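Local coordinates for protein CbsA (Xanthomonas oryzae pv. oryzae, PDB 5XYH) that probably hydrolyses the beta-1,4-glucosidic bonds of cellulose, releasing cellobiose from chain ends as an exoglucanase of plant cell-wall breakdown, at residues A[88-100]-A[109-123]. Residues are numbered along the deposited sequence; the frame is centred on the assembly and turned at random.
Sequences VGLVIYDMPGRDC and LPLTQAGLQRYKTEY
Asp94 lays its CB squarely over one face of the Tyr123 ring, 3.5 Å from the centroid and only 7° off the normal, while Ile92 CG2 meets the same ring at its edge, beside CE2. Tyr119 is covered on one face by Pro96, whose CD sits 4.2 Å from the ring centroid in a CH-pi contact. Met95 SD lies above that same face, 5.1 Å from the Tyr119 centroid, a more distant Met-aromatic contact. On the loop side, Arg98 passes its CD over the rim of the Tyr93 ring and turns its guanidinium face onto CE2, with Asp99 OD2 bound in the guanidinium plane. With CG anti to the backbone N (chi1 -177°), Tyr123 reaches from the helix to the strand end, where its OH accepts from Tyr93 N at 2.8 Å, nearly straight at 162°; the hydroxyl also bonds to Leu51 O. Tyr119 OH is held by Glu146. This is the strand-loop-helix part of a beta-alpha-beta crossover in the family 6 barrel: strand 86-92 leads into helix 113-131, and parallel strand 140-145 follows. Further along the loop, Pro96 wedges in beside the start of the helix, CG against Leu116 and CB 3.3 Å from Pro110 O. Gly97 N, in the type II turn from Met95 to Arg98, donates to Leu109 O at 2.9 Å. Water 2 ties that same carbonyl to Arg98 N, and water 1 accepts from Leu109 N, 3.1 Å away, close to Asp94 OD1 and Met95 O.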
loop_
_atom_site.group_PDB
_atom_site.type_symbol
_atom_site.label_atom_id
_atom_site.label_comp_id
_atom_site.label_asym_id
_atom_site.label_seq_id
_atom_site.Cartn_x
_atom_site.Cartn_y
_atom_site.Cartn_z
ATOM N N VAL A 88 -14.456 6.260 2.798
ATOM C CA VAL A 88 -13.900 5.622 3.990
ATOM C C VAL A 88 -12.927 4.552 3.514
ATOM O O VAL A 88 -13.334 3.558 2.901
ATOM C CB VAL A 88 -14.990 5.019 4.886
ATOM C CG1 VAL A 88 -14.375 4.401 6.127
ATOM C CG2 VAL A 88 -15.990 6.088 5.281
ATOM N N GLY A 89 -11.641 4.755 3.780
ATOM C CA GLY A 89 -10.619 3.864 3.263
ATOM C C GLY A 89 -10.344 2.698 4.193
ATOM O O GLY A 89 -10.021 2.892 5.370
ATOM N N LEU A 90 -10.447 1.482 3.645
ATOM C CA LEU A 90 -10.206 0.244 4.371
ATOM C C LEU A 90 -9.200 -0.600 3.606
ATOM O O LEU A 90 -9.182 -0.606 2.372
ATOM C CB LEU A 90 -11.483 -0.585 4.564
ATOM C CG LEU A 90 -12.651 0.020 5.352
ATOM C CD1 LEU A 90 -13.839 -0.945 5.387
ATOM C CD2 LEU A 90 -12.248 0.420 6.772
ATOM N N VAL A 91 -8.369 -1.314 4.355
ATOM C CA VAL A 91 -7.435 -2.283 3.801
ATOM C C VAL A 91 -7.914 -3.659 4.245
ATOM O O VAL A 91 -7.929 -3.967 5.443
ATOM C CB VAL A 91 -6.001 -2.007 4.253
ATOM C CG1 VAL A 91 -5.056 -2.922 3.510
ATOM C CG2 VAL A 91 -5.644 -0.541 3.997
ATOM N N ILE A 92 -8.358 -4.459 3.281
ATOM C CA ILE A 92 -8.778 -5.840 3.505
ATOM C C ILE A 92 -7.510 -6.693 3.502
ATOM O O ILE A 92 -6.876 -6.861 2.459
ATOM C CB ILE A 92 -9.767 -6.301 2.419
ATOM C CG1 ILE A 92 -10.966 -5.336 2.310
ATOM C CG2 ILE A 92 -10.216 -7.770 2.644
ATOM C CD1 ILE A 92 -11.754 -5.134 3.629
ATOM N N TYR A 93 -7.130 -7.238 4.667
ATOM C CA TYR A 93 -5.765 -7.752 4.814
ATOM C C TYR A 93 -5.724 -8.862 5.872
ATOM O O TYR A 93 -5.129 -8.724 6.939
ATOM C CB TYR A 93 -4.820 -6.601 5.176
ATOM C CG TYR A 93 -3.328 -6.898 5.208
ATOM C CD1 TYR A 93 -2.694 -7.514 4.141
ATOM C CD2 TYR A 93 -2.552 -6.503 6.294
ATOM C CE1 TYR A 93 -1.322 -7.764 4.155
ATOM C CE2 TYR A 93 -1.193 -6.746 6.324
ATOM C CZ TYR A 93 -0.582 -7.385 5.246
ATOM O OH TYR A 93 0.776 -7.632 5.268
ATOM N N ASP A 94 -6.347 -10.009 5.572
ATOM C CA ASP A 94 -6.219 -11.173 6.448
ATOM C C ASP A 94 -6.177 -12.487 5.664
ATOM O O ASP A 94 -6.658 -13.515 6.151
ATOM C CB ASP A 94 -7.358 -11.219 7.477
ATOM C CG ASP A 94 -6.968 -11.981 8.747
ATOM O OD1 ASP A 94 -5.753 -12.188 8.980
ATOM O OD2 ASP A 94 -7.878 -12.379 9.500
ATOM N N MET A 95 -5.596 -12.473 4.470
ATOM C CA MET A 95 -5.487 -13.677 3.653
ATOM C C MET A 95 -4.916 -14.843 4.464
ATOM O O MET A 95 -3.959 -14.661 5.224
ATOM C CB MET A 95 -4.590 -13.410 2.442
ATOM C CG MET A 95 -4.531 -14.572 1.471
ATOM S SD MET A 95 -6.073 -14.766 0.547
ATOM C CE MET A 95 -5.885 -13.437 -0.643
ATOM N N PRO A 96 -5.469 -16.050 4.328
ATOM C CA PRO A 96 -4.763 -17.244 4.811
ATOM C C PRO A 96 -3.358 -17.313 4.224
ATOM O O PRO A 96 -3.146 -17.023 3.051
ATOM C CB PRO A 96 -5.636 -18.402 4.310
ATOM C CG PRO A 96 -6.995 -17.796 4.058
ATOM C CD PRO A 96 -6.729 -16.379 3.634
ATOM N N GLY A 97 -2.390 -17.691 5.056
ATOM C CA GLY A 97 -1.004 -17.701 4.608
ATOM C C GLY A 97 -0.495 -16.344 4.165
ATOM O O GLY A 97 0.287 -16.259 3.205
ATOM N N ARG A 98 -0.919 -15.280 4.857
ATOM C CA ARG A 98 -0.622 -13.907 4.451
ATOM C C ARG A 98 0.877 -13.694 4.291
ATOM O O ARG A 98 1.682 -14.294 5.006
ATOM C CB ARG A 98 -1.184 -12.927 5.486
ATOM C CG ARG A 98 -1.625 -11.577 4.915
ATOM C CD ARG A 98 -2.168 -10.665 6.001
ATOM N NE ARG A 98 -1.124 -10.231 6.923
ATOM C CZ ARG A 98 -1.357 -9.668 8.099
ATOM N NH1 ARG A 98 -2.599 -9.459 8.495
ATOM N NH2 ARG A 98 -0.348 -9.319 8.881
ATOM N N ASP A 99 1.247 -12.867 3.311
ATOM C CA ASP A 99 2.630 -12.440 3.093
ATOM C C ASP A 99 3.567 -13.636 2.898
ATOM O O ASP A 99 4.528 -13.848 3.647
ATOM C CB ASP A 99 3.097 -11.547 4.245
ATOM C CG ASP A 99 2.031 -10.546 4.667
ATOM O OD1 ASP A 99 1.769 -9.587 3.905
ATOM O OD2 ASP A 99 1.451 -10.724 5.756
ATOM N N CYS A 100 3.269 -14.428 1.870
ATOM C CA CYS A 100 3.977 -15.695 1.701
ATOM C C CYS A 100 5.481 -15.511 1.491
ATOM O O CYS A 100 6.251 -16.449 1.741
ATOM C CB CYS A 100 3.376 -16.480 0.531
ATOM S SG CYS A 100 3.615 -15.682 -1.088
ATOM N N LEU A 109 -4.077 -16.429 10.006
ATOM C CA LEU A 109 -4.815 -17.545 9.436
ATOM C C LEU A 109 -3.875 -18.470 8.683
ATOM O O LEU A 109 -3.040 -17.994 7.897
ATOM C CB LEU A 109 -5.911 -17.030 8.495
ATOM C CG LEU A 109 -6.999 -16.199 9.182
ATOM C CD1 LEU A 109 -8.067 -15.730 8.190
ATOM C CD2 LEU A 109 -7.624 -17.033 10.273
ATOM N N PRO A 110 -3.986 -19.780 8.884
ATOM C CA PRO A 110 -3.107 -20.714 8.179
ATOM C C PRO A 110 -3.552 -20.950 6.747
ATOM O O PRO A 110 -4.732 -20.845 6.408
ATOM C CB PRO A 110 -3.232 -21.999 9.011
ATOM C CG PRO A 110 -4.624 -21.944 9.540
ATOM C CD PRO A 110 -4.899 -20.475 9.812
ATOM N N LEU A 111 -2.575 -21.296 5.912
ATOM C CA LEU A 111 -2.793 -21.613 4.503
ATOM C C LEU A 111 -3.326 -23.039 4.378
ATOM O O LEU A 111 -2.651 -23.964 3.920
ATOM C CB LEU A 111 -1.508 -21.427 3.711
ATOM C CG LEU A 111 -1.706 -21.524 2.200
ATOM C CD1 LEU A 111 -2.341 -20.235 1.648
ATOM C CD2 LEU A 111 -0.383 -21.858 1.500
ATOM N N THR A 112 -4.575 -23.193 4.809
ATOM C CA THR A 112 -5.326 -24.435 4.727
ATOM C C THR A 112 -6.767 -24.098 4.369
ATOM O O THR A 112 -7.210 -22.954 4.511
ATOM C CB THR A 112 -5.314 -25.209 6.055
ATOM O OG1 THR A 112 -5.980 -24.423 7.052
ATOM C CG2 THR A 112 -3.872 -25.510 6.527
ATOM N N GLN A 113 -7.510 -25.120 3.938
ATOM C CA GLN A 113 -8.946 -24.950 3.723
ATOM C C GLN A 113 -9.657 -24.500 4.994
ATOM O O GLN A 113 -10.548 -23.640 4.948
ATOM C CB GLN A 113 -9.553 -26.247 3.207
ATOM C CG GLN A 113 -9.170 -26.542 1.782
ATOM C CD GLN A 113 -9.629 -25.456 0.830
ATOM O OE1 GLN A 113 -10.748 -24.946 0.947
ATOM N NE2 GLN A 113 -8.763 -25.091 -0.115
ATOM N N ALA A 114 -9.274 -25.055 6.147
ATOM C CA ALA A 114 -9.842 -24.551 7.392
ATOM C C ALA A 114 -9.523 -23.068 7.570
ATOM O O ALA A 114 -10.377 -22.286 8.018
ATOM C CB ALA A 114 -9.337 -25.378 8.575
ATOM N N GLY A 115 -8.307 -22.655 7.197
ATOM C CA GLY A 115 -7.963 -21.248 7.278
ATOM C C GLY A 115 -8.834 -20.407 6.371
ATOM O O GLY A 115 -9.333 -19.353 6.771
ATOM N N LEU A 116 -9.053 -20.884 5.150
ATOM C CA LEU A 116 -9.885 -20.156 4.199
ATOM C C LEU A 116 -11.315 -20.004 4.708
ATOM O O LEU A 116 -11.927 -18.938 4.543
ATOM C CB LEU A 116 -9.859 -20.868 2.851
ATOM C CG LEU A 116 -10.718 -20.280 1.733
ATOM C CD1 LEU A 116 -10.273 -18.859 1.420
ATOM C CD2 LEU A 116 -10.658 -21.163 0.512
ATOM N N GLN A 117 -11.861 -21.044 5.346
ATOM C CA GLN A 117 -13.234 -20.932 5.849
ATOM C C GLN A 117 -13.336 -19.905 6.973
ATOM O O GLN A 117 -14.347 -19.200 7.093
ATOM C CB GLN A 117 -13.754 -22.287 6.334
ATOM C CG GLN A 117 -15.259 -22.248 6.635
ATOM C CD GLN A 117 -16.072 -21.974 5.378
ATOM O OE1 GLN A 117 -15.995 -22.722 4.412
ATOM N NE2 GLN A 117 -16.822 -20.877 5.374
ATOM N N ARG A 118 -12.314 -19.831 7.828
ATOM C CA ARG A 118 -12.291 -18.774 8.833
ATOM C C ARG A 118 -12.264 -17.405 8.167
ATOM O O ARG A 118 -12.991 -16.489 8.577
ATOM C CB ARG A 118 -11.085 -18.929 9.763
ATOM C CG ARG A 118 -11.107 -20.135 10.668
ATOM C CD ARG A 118 -10.051 -19.974 11.761
ATOM N NE ARG A 118 -10.418 -18.895 12.674
ATOM C CZ ARG A 118 -9.574 -18.254 13.479
ATOM N NH1 ARG A 118 -8.288 -18.560 13.488
ATOM N NH2 ARG A 118 -10.023 -17.297 14.282
ATOM N N TYR A 119 -11.424 -17.251 7.137
ATOM C CA TYR A 119 -11.368 -16.000 6.383
ATOM C C TYR A 119 -12.754 -15.604 5.876
ATOM O O TYR A 119 -13.166 -14.441 5.991
ATOM C CB TYR A 119 -10.387 -16.157 5.216
ATOM C CG TYR A 119 -10.210 -14.921 4.362
ATOM C CD1 TYR A 119 -9.441 -13.860 4.805
ATOM C CD2 TYR A 119 -10.773 -14.844 3.085
ATOM C CE1 TYR A 119 -9.256 -12.733 4.028
ATOM C CE2 TYR A 119 -10.597 -13.717 2.293
ATOM C CZ TYR A 119 -9.826 -12.670 2.774
ATOM O OH TYR A 119 -9.628 -11.549 2.014
ATOM N N LYS A 120 -13.484 -16.573 5.309
ATOM C CA LYS A 120 -14.822 -16.301 4.787
ATOM C C LYS A 120 -15.790 -15.912 5.899
ATOM O O LYS A 120 -16.490 -14.899 5.794
ATOM C CB LYS A 120 -15.357 -17.519 4.030
ATOM C CG LYS A 120 -14.611 -17.871 2.755
ATOM C CD LYS A 120 -15.151 -19.166 2.152
ATOM C CE LYS A 120 -14.541 -19.446 0.782
ATOM N NZ LYS A 120 -15.006 -20.763 0.244
ATOM N N THR A 121 -15.852 -16.710 6.969
ATOM C CA THR A 121 -16.927 -16.574 7.954
ATOM C C THR A 121 -16.614 -15.523 9.021
ATOM O O THR A 121 -17.455 -14.664 9.306
ATOM C CB THR A 121 -17.221 -17.942 8.602
ATOM O OG1 THR A 121 -17.587 -18.882 7.585
ATOM C CG2 THR A 121 -18.360 -17.851 9.602
ATOM N N GLU A 122 -15.421 -15.564 9.621
ATOM C CA GLU A 122 -15.130 -14.670 10.739
ATOM C C GLU A 122 -14.559 -13.321 10.314
ATOM O O GLU A 122 -14.512 -12.396 11.136
ATOM C CB GLU A 122 -14.149 -15.325 11.709
ATOM C CG GLU A 122 -14.631 -16.603 12.349
ATOM C CD GLU A 122 -13.510 -17.326 13.080
ATOM O OE1 GLU A 122 -12.845 -16.706 13.938
ATOM O OE2 GLU A 122 -13.269 -18.508 12.778
ATOM N N TYR A 123 -14.112 -13.188 9.066
ATOM C CA TYR A 123 -13.496 -11.953 8.596
ATOM C C TYR A 123 -14.352 -11.309 7.507
ATOM O O TYR A 123 -15.017 -10.308 7.772
ATOM C CB TYR A 123 -12.058 -12.237 8.130
ATOM C CG TYR A 123 -11.309 -11.009 7.683
ATOM C CD1 TYR A 123 -10.821 -10.093 8.606
ATOM C CD2 TYR A 123 -11.102 -10.760 6.332
ATOM C CE1 TYR A 123 -10.150 -8.964 8.204
ATOM C CE2 TYR A 123 -10.444 -9.629 5.915
ATOM C CZ TYR A 123 -9.974 -8.730 6.854
ATOM O OH TYR A 123 -9.317 -7.604 6.439
HETATM O O HOH W 1 -4.053 -14.072 7.960
HETATM O O HOH W 2 -1.379 -15.806 7.484
#